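Long-range contacts in bacterial transferase hexapeptide (Three repeats) family protein (Acinetobacter baumannii, PDB 4M9C), which probably acetylates a UDP-linked amino sugar, from acetyl-CoA, in the biosynthesis of UDP-N,N'-diacetylbacillosamine: residues R22-T27 with L91-T96; G143-F148 with E161-I166. All blocks are in the same frame, centred on the assembly; numbering follows the deposited sequence.

How the contacts relate
From the N terminus, the chain first builds a Rossmann-like domain. Contact 1 closes across 63 intervening residues, 19 of them helix and 18 strand, bringing the end of helix 14-24 against the segment 91-96, which leads out of the last strand of that domain, 89-90, toward the first strand of the left-handed beta-helix, 99-100. It therefore ties the Rossmann-like domain to the start of the connection. Contact 2 opens later, inside the beta-helix, where 143-148 and 161-166 lie on successive turns, paired positions 18 apart. It closes the short helix-free loop 149-160, 12 residues holding strands 153-154 and 158-160. The two are in series, neither nested nor crossed: centres 23 Å apart, nearest atoms about 11 Å.

Contact 1: residues R22-T27 with L91-T96; sequences RQQFPT and LAVQST
Gln24, in the last turn of helix 14-24, carries most of the contact with 91-96. Its CB points toward that segment, and CG stands anti to the backbone N (chi1 -167°), 3.8 Å from Ala92 O. A bend at chi2 (79°) leaves Gln24 CD 3.7 Å from Ala92 O and turns the amide onto the backbone around Gln94. There Gln24 OE1 accepts a hydrogen bond from Gln94 N at 2.8 Å; the N-H points almost straight at the oxygen (162°), although the donor sits above the carbonyl plane. The same OE1 lies 3.5 Å from Val93 CA. To one side Phe25, the first residue to leave helical geometry, sends its ring tip to Leu91, with CZ 3.7 Å from Leu91 CD2 in an oblique apolar contact. On the other side Gln23, extended beyond CG, brings NE2 to 3.0 Å from Thr96 OG1. Leu91 and Phe25 both pack on Ile5 of the central strand 3-8, and Val93 rests on Leu20 and Val21 of helix 14-24 while its backbone bonds to Ser110 and Leu112, so that 91-96 runs between the Rossmann-like domain and the first turn of the beta-helix.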
loop_
_atom_site.group_PDB
_atom_site.type_symbol
_atom_site.label_atom_id
_atom_site.label_comp_id
_atom_site.label_asym_id
_atom_site.label_seq_id
_atom_site.Cartn_x
_atom_site.Cartn_y
_atom_site.Cartn_z
ATOM N N ARG A 22 8.233 -20.497 4.154
ATOM C CA ARG A 22 8.307 -21.080 5.494
ATOM C C ARG A 22 6.959 -20.960 6.193
ATOM O O ARG A 22 6.465 -21.935 6.778
ATOM C CB ARG A 22 9.376 -20.396 6.351
ATOM C CG ARG A 22 10.832 -20.700 5.964
ATOM C CD ARG A 22 11.212 -22.181 6.151
ATOM N NE ARG A 22 10.802 -22.714 7.450
ATOM C CZ ARG A 22 11.491 -22.569 8.581
ATOM N NH1 ARG A 22 12.636 -21.893 8.592
ATOM N NH2 ARG A 22 11.032 -23.099 9.712
ATOM N N GLN A 23 6.371 -19.762 6.130
ATOM C CA GLN A 23 5.074 -19.488 6.749
ATOM C C GLN A 23 3.931 -20.193 6.026
ATOM O O GLN A 23 2.923 -20.521 6.643
ATOM C CB GLN A 23 4.771 -17.988 6.758
ATOM C CG GLN A 23 5.626 -17.156 7.670
ATOM C CD GLN A 23 5.158 -15.710 7.694
ATOM O OE1 GLN A 23 5.961 -14.777 7.738
ATOM N NE2 GLN A 23 3.847 -15.521 7.659
ATOM N N GLN A 24 4.073 -20.392 4.717
ATOM C CA GLN A 24 3.064 -21.111 3.946
ATOM C C GLN A 24 2.952 -22.567 4.444
ATOM O O GLN A 24 1.863 -23.144 4.469
ATOM C CB GLN A 24 3.421 -21.098 2.459
ATOM C CG GLN A 24 2.289 -21.531 1.544
ATOM C CD GLN A 24 1.287 -20.419 1.333
ATOM O OE1 GLN A 24 1.666 -19.253 1.231
ATOM N NE2 GLN A 24 -0.001 -20.766 1.286
ATOM N N PHE A 25 4.089 -23.140 4.841
ATOM C CA PHE A 25 4.169 -24.544 5.281
ATOM C C PHE A 25 4.878 -24.645 6.624
ATOM O O PHE A 25 5.989 -25.165 6.718
ATOM C CB PHE A 25 4.892 -25.389 4.229
ATOM C CG PHE A 25 4.202 -25.394 2.905
ATOM C CD1 PHE A 25 3.116 -26.227 2.681
ATOM C CD2 PHE A 25 4.600 -24.538 1.902
ATOM C CE1 PHE A 25 2.454 -26.213 1.470
ATOM C CE2 PHE A 25 3.950 -24.525 0.692
ATOM C CZ PHE A 25 2.868 -25.362 0.479
ATOM N N PRO A 26 4.225 -24.143 7.676
ATOM C CA PRO A 26 4.839 -23.952 8.994
ATOM C C PRO A 26 5.209 -25.247 9.721
ATOM O O PRO A 26 6.052 -25.210 10.626
ATOM C CB PRO A 26 3.759 -23.190 9.780
ATOM C CG PRO A 26 2.471 -23.546 9.102
ATOM C CD PRO A 26 2.817 -23.709 7.643
ATOM N N THR A 27 4.622 -26.379 9.348
ATOM C CA THR A 27 4.991 -27.602 10.061
ATOM C C THR A 27 6.285 -28.239 9.536
ATOM O O THR A 27 6.862 -29.102 10.204
ATOM C CB THR A 27 3.843 -28.641 10.148
ATOM O OG1 THR A 27 3.683 -29.317 8.897
ATOM C CG2 THR A 27 2.537 -27.974 10.550
ATOM N N LEU A 91 4.752 -24.904 -6.139
ATOM C CA LEU A 91 4.068 -24.366 -4.972
ATOM C C LEU A 91 3.405 -23.024 -5.264
ATOM O O LEU A 91 3.908 -22.225 -6.063
ATOM C CB LEU A 91 5.066 -24.180 -3.834
ATOM C CG LEU A 91 5.720 -25.460 -3.343
ATOM C CD1 LEU A 91 6.842 -25.128 -2.391
ATOM C CD2 LEU A 91 4.667 -26.318 -2.658
ATOM N N ALA A 92 2.277 -22.783 -4.609
ATOM C CA ALA A 92 1.679 -21.453 -4.584
ATOM C C ALA A 92 2.007 -20.833 -3.231
ATOM O O ALA A 92 1.878 -21.486 -2.193
ATOM C CB ALA A 92 0.161 -21.536 -4.791
ATOM N N VAL A 93 2.431 -19.576 -3.237
ATOM C CA VAL A 93 2.847 -18.919 -2.010
ATOM C C VAL A 93 2.122 -17.586 -1.900
ATOM O O VAL A 93 2.149 -16.794 -2.839
ATOM C CB VAL A 93 4.374 -18.683 -2.035
ATOM C CG1 VAL A 93 4.832 -17.885 -0.825
ATOM C CG2 VAL A 93 5.100 -20.007 -2.096
ATOM N N GLN A 94 1.445 -17.355 -0.776
ATOM C CA GLN A 94 0.848 -16.056 -0.489
ATOM C C GLN A 94 1.496 -15.500 0.760
ATOM O O GLN A 94 2.332 -16.143 1.386
ATOM C CB GLN A 94 -0.655 -16.166 -0.196
ATOM C CG GLN A 94 -1.469 -16.902 -1.219
ATOM C CD GLN A 94 -1.496 -18.394 -0.964
ATOM O OE1 GLN A 94 -1.305 -19.189 -1.888
ATOM N NE2 GLN A 94 -1.750 -18.787 0.293
ATOM N N SER A 95 1.078 -14.307 1.142
ATOM C CA SER A 95 1.511 -13.737 2.397
ATOM C C SER A 95 0.319 -13.738 3.319
ATOM O O SER A 95 -0.824 -13.776 2.861
ATOM C CB SER A 95 1.994 -12.312 2.183
ATOM O OG SER A 95 3.017 -12.314 1.209
ATOM N N THR A 96 0.588 -13.695 4.616
ATOM C CA THR A 96 -0.478 -13.673 5.611
ATOM C C THR A 96 -1.476 -12.549 5.358
ATOM O O THR A 96 -2.680 -12.746 5.478
ATOM C CB THR A 96 0.095 -13.535 7.025
ATOM O OG1 THR A 96 0.987 -14.625 7.269
ATOM C CG2 THR A 96 -1.028 -13.563 8.082
#

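Contact 2: residues G143-F148 with E161-I166; sequences GDYVTF and EDHAYI
This is a parallel pairing of neighbouring turns in the left-handed beta-helix, made by strands 147-148 and 165-166 and the corners that precede them. Thr147 pairs with Tyr165 and Phe148 with Ile166, each with CA atoms 4.9 Å apart. Thr147 is gripped through both backbone groups: its N donates to Ala164 O at 3.2 Å, and its O accepts from Ile166 N at 2.9 Å, nearly along the C=O axis. At the corner, His163 N donates to Asp144 O, while Asp144 N reaches Asp162 OD2 at 2.9 Å, almost straight (171°) but from above the carboxylate plane. Asp144 and Asp162 place like charges close together, which may raise the pKa of one of them; Asp144 OD1 also accepts from Lys126 N. Such stacked, tightly turned coils are the hallmark of hexapeptide-repeat acyltransferases, and here a type II turn from Glu161 to Ala164 shapes the corner, with His163 at positive phi; Tyr145, one coil earlier, has it too. Their side chains run alongside each other: Tyr145 CB sits over one face of the imidazole, 3.7 Å from the His163 ring centroid, a CH-pi contact, while the rings are near parallel (16°) but slid apart. His163 ND1 is hydrogen-bonded to Ser73 and NE2 weakly to Glu77, linking this corner to the helix 73-85 region of the Rossmann-like domain. Further along, Thr147 CG2 approaches Tyr165 CD2 obliquely; Thr147 OG1 is bound to Arg76 and Ala71. On the other face of the sheet, Phe148 CE2 lies 3.5 Å from Ile166 CG1, side by side, and Phe128 meets Phe148 edge-to-face.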
loop_
_atom_site.group_PDB
_atom_site.type_symbol
_atom_site.label_atom_id
_atom_site.label_comp_id
_atom_site.label_asym_id
_atom_site.label_seq_id
_atom_site.Cartn_x
_atom_site.Cartn_y
_atom_site.Cartn_z
ATOM N N GLY A 143 -2.265 -13.115 -18.234
ATOM C CA GLY A 143 -1.743 -14.314 -18.874
ATOM C C GLY A 143 -0.681 -15.022 -18.060
ATOM O O GLY A 143 -0.665 -14.916 -16.830
ATOM N N ASP A 144 0.208 -15.747 -18.746
ATOM C CA ASP A 144 1.225 -16.562 -18.085
ATOM C C ASP A 144 2.545 -15.816 -17.980
ATOM O O ASP A 144 2.848 -14.983 -18.822
ATOM C CB ASP A 144 1.469 -17.859 -18.862
ATOM C CG ASP A 144 0.224 -18.699 -18.998
ATOM O OD1 ASP A 144 -0.656 -18.605 -18.120
ATOM O OD2 ASP A 144 0.127 -19.457 -19.982
ATOM N N TYR A 145 3.319 -16.137 -16.946
ATOM C CA TYR A 145 4.645 -15.566 -16.734
ATOM C C TYR A 145 4.638 -14.049 -16.693
ATOM O O TYR A 145 5.540 -13.395 -17.222
ATOM C CB TYR A 145 5.643 -16.107 -17.782
ATOM C CG TYR A 145 5.731 -17.618 -17.720
ATOM C CD1 TYR A 145 6.427 -18.245 -16.694
ATOM C CD2 TYR A 145 5.083 -18.415 -18.656
ATOM C CE1 TYR A 145 6.498 -19.619 -16.609
ATOM C CE2 TYR A 145 5.151 -19.803 -18.583
ATOM C CZ TYR A 145 5.857 -20.392 -17.553
ATOM O OH TYR A 145 5.939 -21.761 -17.464
ATOM N N VAL A 146 3.611 -13.500 -16.057
ATOM C CA VAL A 146 3.497 -12.065 -15.864
ATOM C C VAL A 146 4.092 -11.690 -14.511
ATOM O O VAL A 146 3.942 -12.424 -13.516
ATOM C CB VAL A 146 2.026 -11.616 -15.953
ATOM C CG1 VAL A 146 1.872 -10.165 -15.522
ATOM C CG2 VAL A 146 1.508 -11.823 -17.379
ATOM N N THR A 147 4.771 -10.551 -14.478
ATOM C CA THR A 147 5.444 -10.091 -13.279
ATOM C C THR A 147 5.019 -8.681 -12.927
ATOM O O THR A 147 5.114 -7.776 -13.760
ATOM C CB THR A 147 6.975 -10.107 -13.477
ATOM O OG1 THR A 147 7.405 -11.453 -13.688
ATOM C CG2 THR A 147 7.678 -9.551 -12.256
ATOM N N PHE A 148 4.533 -8.502 -11.701
ATOM C CA PHE A 148 4.211 -7.177 -11.162
ATOM C C PHE A 148 5.299 -6.846 -10.167
ATOM O O PHE A 148 5.447 -7.538 -9.152
ATOM C CB PHE A 148 2.864 -7.178 -10.396
ATOM C CG PHE A 148 1.640 -7.051 -11.277
ATOM C CD1 PHE A 148 0.445 -6.602 -10.746
ATOM C CD2 PHE A 148 1.678 -7.396 -12.621
ATOM C CE1 PHE A 148 -0.688 -6.491 -11.536
ATOM C CE2 PHE A 148 0.549 -7.295 -13.412
ATOM C CZ PHE A 148 -0.635 -6.840 -12.873
ATOM N N GLU A 161 -1.150 -9.507 -21.233
ATOM C CA GLU A 161 -0.849 -10.754 -21.928
ATOM C C GLU A 161 0.476 -11.373 -21.473
ATOM O O GLU A 161 1.207 -10.764 -20.700
ATOM C CB GLU A 161 -0.890 -10.519 -23.445
ATOM C CG GLU A 161 -2.292 -10.146 -23.922
ATOM C CD GLU A 161 -2.325 -9.679 -25.362
ATOM O OE1 GLU A 161 -1.246 -9.541 -25.973
ATOM O OE2 GLU A 161 -3.436 -9.447 -25.886
ATOM N N ASP A 162 0.762 -12.589 -21.941
ATOM C CA ASP A 162 1.944 -13.341 -21.517
ATOM C C ASP A 162 3.222 -12.524 -21.407
ATOM O O ASP A 162 3.494 -11.662 -22.242
ATOM C CB ASP A 162 2.205 -14.515 -22.469
ATOM C CG ASP A 162 1.121 -15.575 -22.408
ATOM O OD1 ASP A 162 1.268 -16.597 -23.113
ATOM O OD2 ASP A 162 0.137 -15.407 -21.645
ATOM N N HIS A 163 4.008 -12.808 -20.372
ATOM C CA HIS A 163 5.375 -12.292 -20.265
ATOM C C HIS A 163 5.516 -10.783 -20.095
ATOM O O HIS A 163 6.624 -10.261 -20.129
ATOM C CB HIS A 163 6.238 -12.793 -21.441
ATOM C CG HIS A 163 6.651 -14.224 -21.298
ATOM N ND1 HIS A 163 7.668 -14.619 -20.454
ATOM C CD2 HIS A 163 6.159 -15.358 -21.851
ATOM C CE1 HIS A 163 7.798 -15.934 -20.510
ATOM N NE2 HIS A 163 6.901 -16.405 -21.357
ATOM N N ALA A 164 4.409 -10.075 -19.901
ATOM C CA ALA A 164 4.498 -8.646 -19.627
ATOM C C ALA A 164 5.144 -8.391 -18.253
ATOM O O ALA A 164 5.026 -9.205 -17.343
ATOM C CB ALA A 164 3.140 -8.018 -19.707
ATOM N N TYR A 165 5.845 -7.269 -18.121
ATOM C CA TYR A 165 6.437 -6.862 -16.845
ATOM C C TYR A 165 5.888 -5.481 -16.493
ATOM O O TYR A 165 6.036 -4.545 -17.270
ATOM C CB TYR A 165 7.972 -6.806 -16.947
ATOM C CG TYR A 165 8.675 -6.248 -15.713
ATOM C CD1 TYR A 165 8.920 -4.886 -15.586
ATOM C CD2 TYR A 165 9.091 -7.086 -14.682
ATOM C CE1 TYR A 165 9.555 -4.374 -14.468
ATOM C CE2 TYR A 165 9.738 -6.581 -13.555
ATOM C CZ TYR A 165 9.967 -5.225 -13.457
ATOM O OH TYR A 165 10.601 -4.704 -12.348
ATOM N N ILE A 166 5.240 -5.362 -15.337
ATOM C CA ILE A 166 4.737 -4.075 -14.870
ATOM C C ILE A 166 5.676 -3.517 -13.812
ATOM O O ILE A 166 5.817 -4.090 -12.728
ATOM C CB ILE A 166 3.307 -4.184 -14.300
ATOM C CG1 ILE A 166 2.420 -5.000 -15.247
ATOM C CG2 ILE A 166 2.721 -2.790 -14.076
ATOM C CD1 ILE A 166 2.325 -4.422 -16.672
HETATM O O HOH W 1 7.397 -10.629 -16.775
#